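Local coordinates for Ctr9 protein (Myceliophthora thermophila, PDB 6AF0) that probably takes part in binding the RNA polymerase II complex and is built largely from helical repeats of the tetratricopeptide type, at residues Leu529-Leu534 against Leu558-Arg563. Sequence-based numbering, arbitrary orientation.
Sequences LPPQLL and LDSCAR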
loop_
_atom_site.group_PDB
_atom_site.type_symbol
_atom_site.label_atom_id
_atom_site.label_comp_id
_atom_site.label_asym_id
_atom_site.label_seq_id
_atom_site.Cartn_x
_atom_site.Cartn_y
_atom_site.Cartn_z
ATOM N N LEU A 529 -6.143 -6.071 -26.365
ATOM C CA LEU A 529 -6.511 -6.374 -24.969
ATOM C C LEU A 529 -7.782 -5.560 -24.675
ATOM O O LEU A 529 -8.307 -4.903 -25.576
ATOM C CB LEU A 529 -5.389 -5.945 -24.024
ATOM C CG LEU A 529 -3.983 -6.515 -24.156
ATOM C CD1 LEU A 529 -3.789 -7.194 -25.496
ATOM C CD2 LEU A 529 -2.939 -5.415 -23.971
ATOM N N PRO A 530 -8.283 -5.572 -23.422
ATOM C CA PRO A 530 -9.501 -4.786 -23.225
ATOM C C PRO A 530 -9.301 -3.289 -23.560
ATOM O O PRO A 530 -8.229 -2.718 -23.275
ATOM C CB PRO A 530 -9.849 -5.000 -21.745
ATOM C CG PRO A 530 -9.100 -6.217 -21.321
ATOM C CD PRO A 530 -7.885 -6.294 -22.200
ATOM N N PRO A 531 -10.320 -2.665 -24.180
ATOM C CA PRO A 531 -10.276 -1.287 -24.693
ATOM C C PRO A 531 -9.894 -0.207 -23.670
ATOM O O PRO A 531 -9.170 0.736 -23.992
ATOM C CB PRO A 531 -11.713 -1.054 -25.159
ATOM C CG PRO A 531 -12.225 -2.401 -25.481
ATOM C CD PRO A 531 -11.619 -3.298 -24.455
ATOM N N GLN A 532 -10.398 -0.330 -22.453
ATOM C CA GLN A 532 -10.175 0.701 -21.470
ATOM C C GLN A 532 -8.686 0.814 -21.172
ATOM O O GLN A 532 -8.116 1.911 -21.173
ATOM C CB GLN A 532 -10.974 0.402 -20.212
ATOM C CG GLN A 532 -12.483 0.412 -20.443
ATOM C CD GLN A 532 -13.033 -0.938 -20.820
ATOM O OE1 GLN A 532 -12.280 -1.848 -21.196
ATOM N NE2 GLN A 532 -14.349 -1.089 -20.712
ATOM N N LEU A 533 -8.052 -0.324 -20.948
ATOM C CA LEU A 533 -6.627 -0.330 -20.690
ATOM C C LEU A 533 -5.857 0.382 -21.821
ATOM O O LEU A 533 -5.053 1.267 -21.578
ATOM C CB LEU A 533 -6.129 -1.767 -20.520
ATOM C CG LEU A 533 -4.626 -1.938 -20.242
ATOM C CD1 LEU A 533 -4.210 -1.295 -18.933
ATOM C CD2 LEU A 533 -4.224 -3.399 -20.220
ATOM N N LEU A 534 -6.121 -0.014 -23.056
ATOM C CA LEU A 534 -5.449 0.554 -24.225
ATOM C C LEU A 534 -5.692 2.041 -24.364
ATOM O O LEU A 534 -4.772 2.802 -24.667
ATOM C CB LEU A 534 -5.930 -0.139 -25.499
ATOM C CG LEU A 534 -5.786 -1.666 -25.557
ATOM C CD1 LEU A 534 -6.466 -2.190 -26.807
ATOM C CD2 LEU A 534 -4.318 -2.075 -25.519
ATOM N N LEU A 558 -10.208 0.719 -30.414
ATOM C CA LEU A 558 -11.364 0.624 -31.295
ATOM C C LEU A 558 -11.483 -0.764 -31.894
ATOM O O LEU A 558 -12.537 -1.390 -31.826
ATOM C CB LEU A 558 -11.277 1.670 -32.411
ATOM C CG LEU A 558 -11.556 3.114 -31.994
ATOM C CD1 LEU A 558 -11.315 4.065 -33.149
ATOM C CD2 LEU A 558 -12.981 3.261 -31.483
ATOM N N ASP A 559 -10.396 -1.258 -32.470
ATOM C CA ASP A 559 -10.419 -2.584 -33.062
ATOM C C ASP A 559 -10.886 -3.567 -32.004
ATOM O O ASP A 559 -11.829 -4.337 -32.207
ATOM C CB ASP A 559 -9.041 -2.947 -33.587
ATOM C CG ASP A 559 -8.630 -2.077 -34.744
ATOM O OD1 ASP A 559 -9.523 -1.586 -35.476
ATOM O OD2 ASP A 559 -7.410 -1.874 -34.912
ATOM N N SER A 560 -10.243 -3.481 -30.848
ATOM C CA SER A 560 -10.543 -4.356 -29.737
ATOM C C SER A 560 -12.027 -4.315 -29.363
ATOM O O SER A 560 -12.593 -5.359 -29.085
ATOM C CB SER A 560 -9.661 -4.011 -28.537
ATOM O OG SER A 560 -10.020 -4.806 -27.415
ATOM N N CYS A 561 -12.647 -3.129 -29.358
ATOM C CA CYS A 561 -14.111 -3.005 -29.132
ATOM C C CYS A 561 -14.935 -3.692 -30.214
ATOM O O CYS A 561 -16.009 -4.227 -29.950
ATOM C CB CYS A 561 -14.591 -1.549 -29.110
ATOM S SG CYS A 561 -14.017 -0.506 -27.769
ATOM N N ALA A 562 -14.452 -3.624 -31.444
ATOM C CA ALA A 562 -15.115 -4.306 -32.551
ATOM C C ALA A 562 -15.114 -5.819 -32.319
ATOM O O ALA A 562 -16.133 -6.474 -32.513
ATOM C CB ALA A 562 -14.452 -3.956 -33.879
ATOM N N ARG A 563 -13.972 -6.361 -31.901
ATOM C CA ARG A 563 -13.876 -7.774 -31.567
ATOM C C ARG A 563 -14.842 -8.166 -30.455
ATOM O O ARG A 563 -15.398 -9.255 -30.483
ATOM C CB ARG A 563 -12.449 -8.164 -31.171
ATOM C CG ARG A 563 -12.380 -9.415 -30.300
ATOM C CD ARG A 563 -10.974 -9.975 -30.240
ATOM N NE ARG A 563 -10.037 -8.995 -29.715
ATOM C CZ ARG A 563 -9.985 -8.610 -28.442
ATOM N NH1 ARG A 563 -10.811 -9.090 -27.515
ATOM N NH2 ARG A 563 -9.101 -7.717 -28.083
#
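Ser560 reaches from helix 547-566 to Leu529, whose carbonyl lies just before helix 531-543; the two helices form the antiparallel helix-turn-helix hairpin of a tetratricopeptide repeat. The hydroxyl OG of Ser560 donates to O of Leu529 at 2.5 Å, coming in from outside the carbonyl plane. The C=O...OG angle is 148°. With OG anti to the backbone N (chi1 176°), the hydroxyl points across to the carbonyl, and serine suits the place because it is small enough for close helix packing yet carries a donor. An alanine here would probably leave the Leu529 carbonyl without this donor and the loop less firmly tied to the second helix. Two apolar contacts flank this bond. The ring of Pro531, in the first turn of its helix, lays CB and CG against SG of Cys561, CG at 3.5 Å; proline fits there because a first-turn residue needs no N-H for the helix. Leu534 brings CD1 to 4.1 Å from CB of Ser560 and also packs on Phe553 and Ala557. Further out, Leu529 lies on Ile503 of helix 488-504, while Cys561 touches Leu577 of helix 573-591. Long enough to reach back over the loop, Arg563 brings NH2 to 3.8 Å from N of Leu529, a plain contact at the guanidinium edge.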